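PDB 5HC6: prenyltransference for protein from Lavandula lanata, which probably joins isoprenoid diphosphates as a prenyltransferase of the undecaprenyl diphosphate synthase type. Local coordinates for residues Arg145-Glu150 with Leu205-Phe210. Residues are numbered along the deposited sequence; the frame is centred on the assembly and turned at random.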
loop_
_atom_site.group_PDB
_atom_site.type_symbol
_atom_site.label_atom_id
_atom_site.label_comp_id
_atom_site.label_asym_id
_atom_site.label_seq_id
_atom_site.Cartn_x
_atom_site.Cartn_y
_atom_site.Cartn_z
ATOM N N ARG A 145 2.520 -7.420 -5.539
ATOM C CA ARG A 145 1.525 -7.857 -6.536
ATOM C C ARG A 145 1.641 -9.328 -6.780
ATOM O O ARG A 145 0.644 -10.024 -6.854
ATOM C CB ARG A 145 1.741 -7.158 -7.877
ATOM C CG ARG A 145 1.354 -5.695 -7.925
ATOM C CD ARG A 145 -0.094 -5.590 -8.195
ATOM N NE ARG A 145 -0.636 -4.221 -8.303
ATOM C CZ ARG A 145 -0.808 -3.537 -9.432
ATOM N NH1 ARG A 145 -0.378 -4.044 -10.575
ATOM N NH2 ARG A 145 -1.409 -2.344 -9.404
ATOM N N GLU A 146 2.869 -9.791 -6.995
ATOM C CA GLU A 146 3.147 -11.224 -7.231
ATOM C C GLU A 146 2.691 -12.113 -6.069
ATOM O O GLU A 146 2.136 -13.209 -6.275
ATOM C CB GLU A 146 4.641 -11.456 -7.381
ATOM C CG GLU A 146 5.206 -10.967 -8.697
ATOM C CD GLU A 146 5.454 -9.450 -8.811
ATOM O OE1 GLU A 146 5.270 -8.633 -7.862
ATOM O OE2 GLU A 146 5.868 -9.062 -9.893
ATOM N N ASP A 147 2.932 -11.663 -4.842
ATOM C CA ASP A 147 2.434 -12.378 -3.640
ATOM C C ASP A 147 0.931 -12.514 -3.695
ATOM O O ASP A 147 0.407 -13.582 -3.505
ATOM C CB ASP A 147 2.826 -11.590 -2.421
ATOM C CG ASP A 147 2.732 -12.368 -1.142
ATOM O OD1 ASP A 147 2.393 -13.591 -1.138
ATOM O OD2 ASP A 147 2.975 -11.702 -0.106
ATOM N N ILE A 148 0.204 -11.430 -3.937
ATOM C CA ILE A 148 -1.220 -11.519 -3.998
ATOM C C ILE A 148 -1.666 -12.470 -5.150
ATOM O O ILE A 148 -2.615 -13.243 -4.979
ATOM C CB ILE A 148 -1.810 -10.168 -4.217
ATOM C CG1 ILE A 148 -1.666 -9.305 -2.954
ATOM C CG2 ILE A 148 -3.276 -10.256 -4.528
ATOM C CD1 ILE A 148 -1.944 -7.854 -3.185
ATOM N N VAL A 149 -1.009 -12.384 -6.325
ATOM C CA VAL A 149 -1.393 -13.193 -7.461
ATOM C C VAL A 149 -1.180 -14.671 -7.121
ATOM O O VAL A 149 -2.046 -15.525 -7.353
ATOM C CB VAL A 149 -0.631 -12.786 -8.776
ATOM C CG1 VAL A 149 -0.869 -13.814 -9.899
ATOM C CG2 VAL A 149 -1.111 -11.428 -9.251
ATOM N N GLU A 150 -0.026 -14.964 -6.563
ATOM C CA GLU A 150 0.263 -16.349 -6.169
ATOM C C GLU A 150 -0.711 -16.828 -5.087
ATOM O O GLU A 150 -1.173 -17.951 -5.126
ATOM C CB GLU A 150 1.691 -16.452 -5.719
ATOM C CG GLU A 150 2.072 -17.803 -5.138
ATOM C CD GLU A 150 2.054 -18.929 -6.174
ATOM O OE1 GLU A 150 2.112 -18.638 -7.376
ATOM O OE2 GLU A 150 1.990 -20.102 -5.758
ATOM N N LEU A 205 1.805 -5.121 -0.277
ATOM C CA LEU A 205 0.585 -4.358 -0.553
ATOM C C LEU A 205 -0.563 -4.785 0.344
ATOM O O LEU A 205 -1.094 -4.008 1.135
ATOM C CB LEU A 205 0.255 -4.604 -2.013
ATOM C CG LEU A 205 0.818 -3.682 -3.112
ATOM C CD1 LEU A 205 1.801 -2.571 -2.802
ATOM C CD2 LEU A 205 1.150 -4.466 -4.348
ATOM N N TRP A 206 -0.951 -6.049 0.242
ATOM C CA TRP A 206 -1.954 -6.622 1.129
ATOM C C TRP A 206 -1.615 -6.352 2.638
ATOM O O TRP A 206 -2.459 -6.094 3.473
ATOM C CB TRP A 206 -1.991 -8.146 0.892
ATOM C CG TRP A 206 -2.807 -8.822 1.966
ATOM C CD1 TRP A 206 -2.377 -9.200 3.199
ATOM C CD2 TRP A 206 -4.201 -9.156 1.897
ATOM N NE1 TRP A 206 -3.422 -9.729 3.910
ATOM C CE2 TRP A 206 -4.552 -9.719 3.138
ATOM C CE3 TRP A 206 -5.194 -9.023 0.902
ATOM C CZ2 TRP A 206 -5.852 -10.155 3.415
ATOM C CZ3 TRP A 206 -6.478 -9.456 1.172
ATOM C CH2 TRP A 206 -6.799 -10.012 2.428
ATOM N N GLN A 207 -0.356 -6.467 2.958
ATOM C CA GLN A 207 0.130 -6.379 4.337
ATOM C C GLN A 207 0.137 -4.993 4.933
ATOM O O GLN A 207 0.338 -4.866 6.142
ATOM C CB GLN A 207 1.552 -6.954 4.397
ATOM C CG GLN A 207 1.561 -8.431 4.049
ATOM C CD GLN A 207 1.747 -8.810 2.600
ATOM O OE1 GLN A 207 1.797 -7.973 1.674
ATOM N NE2 GLN A 207 1.842 -10.134 2.380
ATOM N N LEU A 208 -0.234 -3.964 4.160
ATOM C CA LEU A 208 -0.013 -2.581 4.649
ATOM C C LEU A 208 -1.209 -1.643 5.007
ATOM O O LEU A 208 -1.029 -0.400 5.061
ATOM C CB LEU A 208 0.839 -1.831 3.626
ATOM C CG LEU A 208 2.204 -2.415 3.291
ATOM C CD1 LEU A 208 2.860 -1.430 2.320
ATOM C CD2 LEU A 208 3.084 -2.621 4.514
ATOM N N PRO A 209 -2.411 -2.186 5.237
ATOM C CA PRO A 209 -3.543 -1.311 5.355
ATOM C C PRO A 209 -3.481 -0.335 6.511
ATOM O O PRO A 209 -4.017 0.741 6.374
ATOM C CB PRO A 209 -4.704 -2.276 5.558
ATOM C CG PRO A 209 -4.081 -3.466 6.201
ATOM C CD PRO A 209 -2.803 -3.591 5.456
ATOM N N PHE A 210 -2.840 -0.719 7.614
ATOM C CA PHE A 210 -2.698 0.151 8.780
ATOM C C PHE A 210 -1.311 0.431 9.213
ATOM O O PHE A 210 -1.132 1.133 10.166
ATOM C CB PHE A 210 -3.542 -0.347 9.969
ATOM C CG PHE A 210 -4.983 -0.328 9.653
ATOM C CD1 PHE A 210 -5.672 0.881 9.654
ATOM C CD2 PHE A 210 -5.618 -1.483 9.203
ATOM C CE1 PHE A 210 -7.020 0.933 9.314
ATOM C CE2 PHE A 210 -6.952 -1.437 8.859
ATOM C CZ PHE A 210 -7.644 -0.240 8.907
#
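D147 OD2 is gripped by two donors, the amide of Q207 and the hydroxyl of Y142. Q207 NE2 lies 3.2 Å from D147 OD2, with an N-H...O angle of 153°. It arrives on the syn side of the carboxylate, 31° out of its plane. The acceptor lies nearly in the plane of the Q207 amide, and the two flat groups are only slightly tilted against each other. D147 carries CG anti to its own N (chi1 -164°), which sets the carboxylate facing the loop. The other oxygen, OD1, accepts the backbone N-H of M179, so both ends of this buried carboxylate are engaged. Q207 NE2 has T180 OG1 as a second partner, while Q207 OE1 takes a weak bond from the N of L205. The link joins the start of helix 144-160 to a type I beta turn, L205 to L208. The turn belongs to the loop that leads from strand 190-193 to strand 212-215, the outermost strand on that side of the six-stranded parallel sheet expected of an undecaprenyl diphosphate synthase relative.

Beside the polar link the contact is apolar. I148 CG1 lies 4.0 Å from CB of W206, and the two side chains cross at about a right angle. I148 CD1 also reaches L205 CB, at 4.1 Å. The indole of W206 leads away from the helix, meets the ring of F174 and bonds through NE1 to E175. L205 CD2 lies beside the first part of R145, 3.8 Å from its CG. The R145 chain bends at chi2, and its guanidinium lies at the interface with the second subunit. There NE bonds to the carbonyl O of W206 of the second subunit, NH1 forms a salt bridge with E171 of that subunit, and the group makes a cation-pi contact with the same W206.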